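Local coordinates for protein single-stranded-DNA-specific exonuclease RecJ (Thermus thermophilus, PDB 2ZXR) that degrades single-stranded DNA in the 5' to 3' direction as a divalent-metal-dependent exonuclease of the DHH type, at residues Trp18-Met22 against Glu623-Leu629; Arg230-Lys234 against Leu449-Tyr453. All blocks are in the same frame, centred on the assembly; numbering follows the deposited sequence.

How the contacts relate
From the N terminus the chain first runs through helix 15-25, whose residues 18-22 wait for a partner some 600 residues later: contact 1 closes that long loop when 623-629, in the RecJ C-terminal domain, packs against them. Within it the chain closes a shorter loop at contact 2, where 230-234 on helix 227-239 meets 449-453 in the RecJ OB region, so the second loop lies wholly inside the first. The centres are 25 Å apart and the nearest atoms about 9 Å, without touching. Contact 1 ties the two ends of the chain together; contact 2 joins the metal-bearing side of the enzyme to the loop that follows helix 440-447.

Contact 1: residues Trp18-Met22 against Glu623-Leu629; sequences WREVM and EARLKAL
Arg19 and Glu623 form the polar half of this contact, a salt bridge in which the guanidinium takes the carboxylate side-on with two nitrogens. Arg19 NE gives its hydrogen to Glu623 OE1 over 2.8 Å, and Arg19 NH2 reaches Glu623 OE2 at 2.9 Å in an almost straight bond (N-H...O 171°). Both oxygens use their syn lone pairs, and the two planes lie only 19° apart, so the pair of bonds fixes the rotation of each group. Arg19 gets there on a chain extended from CG to NE, whereas Glu623 bends at chi2 to turn its carboxylate to the arginine. Glu623 is also the N-cap residue of helix 624-639, which places the bridge at the start of that helix.

The apolar half centres on Leu626. Its CD2 methyl sits over one face of the Trp18 indole in a CH-pi contact, 3.9 Å from the centroid of the six-membered ring and practically on the ring normal. Leu629 comes instead to the indole edge, with CD2 3.7 Å from Trp18 CH2, so the benzo end of the ring meets leucines from two directions. From the next turn of its helix Met22 bends at chi3 and lays CE against Leu626 CG at 3.6 Å. Trp18 is buried, and its NE1 is satisfied by the carbonyl of Pro29.

The axes of the short segments 18-22 and 624-629 approach to 12.2 Å at 135°, a gap bridged by long side chains. Helix 29-37 lies against the same side chains, Leu33 touching Trp18 and Ala32 touching Met22, while Arg625 pairs with Glu446 of helix 440-447; the contact thus fastens the start of helix 624-639 to N-terminal helix 15-25.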
loop_
_atom_site.group_PDB
_atom_site.type_symbol
_atom_site.label_atom_id
_atom_site.label_comp_id
_atom_site.label_asym_id
_atom_site.label_seq_id
_atom_site.Cartn_x
_atom_site.Cartn_y
_atom_site.Cartn_z
ATOM N N TRP A 18 -7.376 19.425 -9.966
ATOM C CA TRP A 18 -7.797 18.127 -10.506
ATOM C C TRP A 18 -7.607 18.203 -12.022
ATOM O O TRP A 18 -7.066 17.292 -12.662
ATOM C CB TRP A 18 -9.268 17.896 -10.181
ATOM C CG TRP A 18 -9.763 16.473 -10.161
ATOM C CD1 TRP A 18 -9.213 15.376 -10.788
ATOM C CD2 TRP A 18 -10.977 16.019 -9.552
ATOM N NE1 TRP A 18 -10.024 14.272 -10.603
ATOM C CE2 TRP A 18 -11.111 14.640 -9.851
ATOM C CE3 TRP A 18 -11.971 16.646 -8.785
ATOM C CZ2 TRP A 18 -12.192 13.884 -9.407
ATOM C CZ3 TRP A 18 -13.050 15.888 -8.344
ATOM C CH2 TRP A 18 -13.151 14.522 -8.656
ATOM N N ARG A 19 -8.071 19.314 -12.582
ATOM C CA ARG A 19 -7.969 19.564 -14.007
ATOM C C ARG A 19 -6.520 19.642 -14.486
ATOM O O ARG A 19 -6.194 19.125 -15.554
ATOM C CB ARG A 19 -8.720 20.858 -14.357
ATOM C CG ARG A 19 -10.213 20.628 -14.572
ATOM C CD ARG A 19 -11.036 21.875 -14.271
ATOM N NE ARG A 19 -12.393 21.770 -14.812
ATOM C CZ ARG A 19 -13.370 22.630 -14.537
ATOM N NH1 ARG A 19 -13.138 23.656 -13.723
ATOM N NH2 ARG A 19 -14.572 22.475 -15.089
ATOM N N GLU A 20 -5.667 20.299 -13.705
ATOM C CA GLU A 20 -4.250 20.431 -14.051
ATOM C C GLU A 20 -3.602 19.055 -14.155
ATOM O O GLU A 20 -2.837 18.791 -15.090
ATOM C CB GLU A 20 -3.520 21.275 -13.002
ATOM C CG GLU A 20 -3.948 22.738 -13.038
ATOM C CD GLU A 20 -3.416 23.572 -11.879
ATOM O OE1 GLU A 20 -3.593 24.816 -11.933
ATOM O OE2 GLU A 20 -2.838 22.997 -10.917
ATOM N N VAL A 21 -3.930 18.172 -13.218
ATOM C CA VAL A 21 -3.366 16.827 -13.235
ATOM C C VAL A 21 -3.867 16.043 -14.439
ATOM O O VAL A 21 -3.082 15.395 -15.138
ATOM C CB VAL A 21 -3.683 16.077 -11.921
ATOM C CG1 VAL A 21 -3.221 14.633 -12.010
ATOM C CG2 VAL A 21 -2.964 16.782 -10.747
ATOM N N MET A 22 -5.166 16.125 -14.705
ATOM C CA MET A 22 -5.728 15.423 -15.841
ATOM C C MET A 22 -5.065 15.856 -17.151
ATOM O O MET A 22 -4.856 15.044 -18.063
ATOM C CB MET A 22 -7.221 15.695 -15.952
ATOM C CG MET A 22 -8.085 14.958 -14.954
ATOM S SD MET A 22 -9.806 15.111 -15.430
ATOM C CE MET A 22 -10.161 16.670 -14.758
ATOM N N GLU A 623 -13.495 16.272 -20.488
ATOM C CA GLU A 623 -13.756 16.454 -19.070
ATOM C C GLU A 623 -15.228 16.198 -18.784
ATOM O O GLU A 623 -15.758 16.575 -17.734
ATOM C CB GLU A 623 -13.336 17.855 -18.595
ATOM C CG GLU A 623 -14.374 18.981 -18.685
ATOM C CD GLU A 623 -14.267 19.923 -17.483
ATOM O OE1 GLU A 623 -13.138 20.151 -17.008
ATOM O OE2 GLU A 623 -15.298 20.434 -17.001
ATOM N N ALA A 624 -15.884 15.554 -19.741
ATOM C CA ALA A 624 -17.280 15.190 -19.595
ATOM C C ALA A 624 -17.273 14.093 -18.535
ATOM O O ALA A 624 -18.251 13.889 -17.816
ATOM C CB ALA A 624 -17.822 14.648 -20.917
ATOM N N ARG A 625 -16.150 13.388 -18.453
ATOM C CA ARG A 625 -15.992 12.310 -17.491
ATOM C C ARG A 625 -15.840 12.872 -16.079
ATOM O O ARG A 625 -16.193 12.215 -15.103
ATOM C CB ARG A 625 -14.784 11.443 -17.859
ATOM C CG ARG A 625 -14.997 10.567 -19.098
ATOM C CD ARG A 625 -14.146 9.307 -18.996
ATOM N NE ARG A 625 -12.734 9.553 -19.260
ATOM C CZ ARG A 625 -11.729 8.833 -18.753
ATOM N NH1 ARG A 625 -11.962 7.820 -17.937
ATOM N NH2 ARG A 625 -10.477 9.118 -19.085
ATOM N N LEU A 626 -15.305 14.089 -15.972
ATOM C CA LEU A 626 -15.160 14.719 -14.665
ATOM C C LEU A 626 -16.599 14.980 -14.180
ATOM O O LEU A 626 -16.952 14.705 -13.030
ATOM C CB LEU A 626 -14.401 16.049 -14.778
ATOM C CG LEU A 626 -13.525 16.550 -13.620
ATOM C CD1 LEU A 626 -13.354 18.052 -13.752
ATOM C CD2 LEU A 626 -14.121 16.244 -12.282
ATOM N N LYS A 627 -17.435 15.484 -15.078
ATOM C CA LYS A 627 -18.818 15.786 -14.725
ATOM C C LYS A 627 -19.530 14.529 -14.291
ATOM O O LYS A 627 -20.234 14.505 -13.275
ATOM C CB LYS A 627 -19.557 16.389 -15.916
ATOM C CG LYS A 627 -20.205 17.720 -15.609
ATOM C CD LYS A 627 -21.664 17.753 -16.057
ATOM C CE LYS A 627 -21.820 18.184 -17.507
ATOM N NZ LYS A 627 -23.269 18.411 -17.833
ATOM N N ALA A 628 -19.341 13.486 -15.085
ATOM C CA ALA A 628 -19.951 12.199 -14.816
ATOM C C ALA A 628 -19.542 11.677 -13.448
ATOM O O ALA A 628 -20.358 11.097 -12.741
ATOM C CB ALA A 628 -19.548 11.191 -15.905
ATOM N N LEU A 629 -18.277 11.858 -13.074
ATOM C CA LEU A 629 -17.849 11.387 -11.752
ATOM C C LEU A 629 -18.615 12.137 -10.644
ATOM O O LEU A 629 -19.103 11.530 -9.681
ATOM C CB LEU A 629 -16.337 11.582 -11.565
ATOM C CG LEU A 629 -15.710 11.108 -10.253
ATOM C CD1 LEU A 629 -14.196 10.844 -10.494
ATOM C CD2 LEU A 629 -15.908 12.142 -9.155
#

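Contact 2: residues Arg230-Lys234 against Leu449-Tyr453; sequences RALVK and LLEPY
Pro452 meets the helix with its ring: its CD lies 4.0 Å above the guanidinium plane of Arg230, over the centre of that group, and CG touches Val233 CG1 at 3.7 Å. Lys234 crosses the proline at about a right angle, bringing its CG to 3.5 Å from Pro452 CD before the chain bends at chi3 and chi4. Arg230, Val233 and Lys234, spaced i, i+3 and i+4, present one face of the helix to the proline. A cis peptide joins Glu451 to Pro452.

Arg230 starts with CG trans to its backbone N (chi1 160°) and folds at chi3, which carries the guanidinium out to the carbonyls of the loop. Arg230 NH1 donates to Leu449 O over 3.3 Å at an N-H...O angle of 164°, with the donor in the carbonyl plane. The same nitrogen also bonds to Leu46 O.

This loop follows helix 440-447 and leads to strand 462-466, in the part of the chain assigned to the RecJ OB domain, while 230-234 belongs to helix 227-239 on the catalytic side. Helix 211-220 packs on helix 227-239, its Thr218 and Ile219 touching Val233, whose side chain is about 10 Å from those of Asp84 and Asp221, both metal ligands.

The ammonium of Lys234 sets a weak bond to Glu451 O and passes a second link through water 2, which accepts from NZ at 2.6 Å and donates to Leu449 O at 2.7 Å. Lys234 NZ, like Arg230 NH1, bonds Leu46 O, so a single carbonyl is shared by both cationic ends. Water 1, displaced to the proline side of the guanidinium plane, accepts weakly from Arg230 NH2 and donates to Pro452 O.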
loop_
_atom_site.group_PDB
_atom_site.type_symbol
_atom_site.label_atom_id
_atom_site.label_comp_id
_atom_site.label_asym_id
_atom_site.label_seq_id
_atom_site.Cartn_x
_atom_site.Cartn_y
_atom_site.Cartn_z
ATOM N N ARG A 230 11.319 4.951 -6.243
ATOM C CA ARG A 230 10.480 4.592 -7.405
ATOM C C ARG A 230 11.326 4.492 -8.666
ATOM O O ARG A 230 11.151 3.585 -9.475
ATOM C CB ARG A 230 9.368 5.629 -7.683
ATOM C CG ARG A 230 8.800 5.529 -9.165
ATOM C CD ARG A 230 7.673 6.573 -9.560
ATOM N NE ARG A 230 6.444 5.928 -9.168
ATOM C CZ ARG A 230 5.479 5.478 -9.953
ATOM N NH1 ARG A 230 5.478 5.605 -11.280
ATOM N NH2 ARG A 230 4.553 4.749 -9.374
ATOM N N ALA A 231 12.230 5.444 -8.854
ATOM C CA ALA A 231 13.062 5.445 -10.044
ATOM C C ALA A 231 13.999 4.240 -10.064
ATOM O O ALA A 231 14.221 3.637 -11.116
ATOM C CB ALA A 231 13.880 6.735 -10.106
ATOM N N LEU A 232 14.539 3.893 -8.895
ATOM C CA LEU A 232 15.471 2.778 -8.802
ATOM C C LEU A 232 14.771 1.479 -9.138
ATOM O O LEU A 232 15.285 0.665 -9.936
ATOM C CB LEU A 232 16.088 2.696 -7.398
ATOM C CG LEU A 232 17.019 1.477 -7.212
ATOM C CD1 LEU A 232 18.335 1.698 -7.987
ATOM C CD2 LEU A 232 17.302 1.275 -5.772
ATOM N N VAL A 233 13.591 1.290 -8.554
ATOM C CA VAL A 233 12.822 0.076 -8.796
ATOM C C VAL A 233 12.391 -0.036 -10.276
ATOM O O VAL A 233 12.492 -1.095 -10.870
ATOM C CB VAL A 233 11.612 0.008 -7.802
ATOM C CG1 VAL A 233 10.603 -1.060 -8.225
ATOM C CG2 VAL A 233 12.170 -0.313 -6.375
ATOM N N LYS A 234 11.949 1.056 -10.881
ATOM C CA LYS A 234 11.556 0.975 -12.283
ATOM C C LYS A 234 12.760 0.494 -13.113
ATOM O O LYS A 234 12.636 -0.411 -13.929
ATOM C CB LYS A 234 11.059 2.333 -12.790
ATOM C CG LYS A 234 9.706 2.777 -12.169
ATOM C CD LYS A 234 9.393 4.276 -12.494
ATOM C CE LYS A 234 8.588 4.440 -13.770
ATOM N NZ LYS A 234 7.102 4.434 -13.450
ATOM N N LEU A 449 0.101 3.680 -15.081
ATOM C CA LEU A 449 1.269 4.515 -14.852
ATOM C C LEU A 449 1.690 4.639 -13.388
ATOM O O LEU A 449 2.809 5.043 -13.109
ATOM C CB LEU A 449 1.036 5.915 -15.436
ATOM C CG LEU A 449 1.206 5.979 -16.960
ATOM C CD1 LEU A 449 2.634 5.542 -17.304
ATOM C CD2 LEU A 449 0.172 5.073 -17.658
ATOM N N LEU A 450 0.785 4.296 -12.473
ATOM C CA LEU A 450 1.053 4.368 -11.043
ATOM C C LEU A 450 2.087 3.353 -10.592
ATOM O O LEU A 450 2.689 3.487 -9.524
ATOM C CB LEU A 450 -0.234 4.130 -10.254
ATOM C CG LEU A 450 -1.062 5.377 -9.944
ATOM C CD1 LEU A 450 -2.409 4.967 -9.333
ATOM C CD2 LEU A 450 -0.262 6.272 -8.992
ATOM N N GLU A 451 2.262 2.314 -11.389
ATOM C CA GLU A 451 3.210 1.280 -11.045
ATOM C C GLU A 451 4.632 1.804 -11.125
ATOM O O GLU A 451 4.926 2.730 -11.890
ATOM C CB GLU A 451 3.028 0.116 -11.978
ATOM C CG GLU A 451 1.636 -0.423 -11.924
ATOM C CD GLU A 451 1.550 -1.763 -12.586
ATOM O OE1 GLU A 451 1.752 -2.782 -11.884
ATOM O OE2 GLU A 451 1.295 -1.795 -13.815
ATOM N N PRO A 452 5.547 1.188 -10.357
ATOM C CA PRO A 452 5.299 0.049 -9.456
ATOM C C PRO A 452 4.569 0.322 -8.134
ATOM O O PRO A 452 4.906 1.268 -7.405
ATOM C CB PRO A 452 6.697 -0.493 -9.216
ATOM C CG PRO A 452 7.513 0.787 -9.156
ATOM C CD PRO A 452 6.963 1.597 -10.323
ATOM N N TYR A 453 3.562 -0.509 -7.847
ATOM C CA TYR A 453 2.805 -0.441 -6.597
ATOM C C TYR A 453 3.652 -1.066 -5.495
ATOM O O TYR A 453 4.405 -2.027 -5.728
ATOM C CB TYR A 453 1.488 -1.243 -6.668
ATOM C CG TYR A 453 0.439 -0.636 -7.574
ATOM C CD1 TYR A 453 0.074 0.701 -7.432
ATOM C CD2 TYR A 453 -0.158 -1.386 -8.588
ATOM C CE1 TYR A 453 -0.852 1.276 -8.266
ATOM C CE2 TYR A 453 -1.098 -0.820 -9.438
ATOM C CZ TYR A 453 -1.442 0.520 -9.262
ATOM O OH TYR A 453 -2.416 1.101 -10.030
HETATM O O HOH W 1 6.382 3.543 -7.111
HETATM O O HOH W 2 5.024 5.483 -14.608
#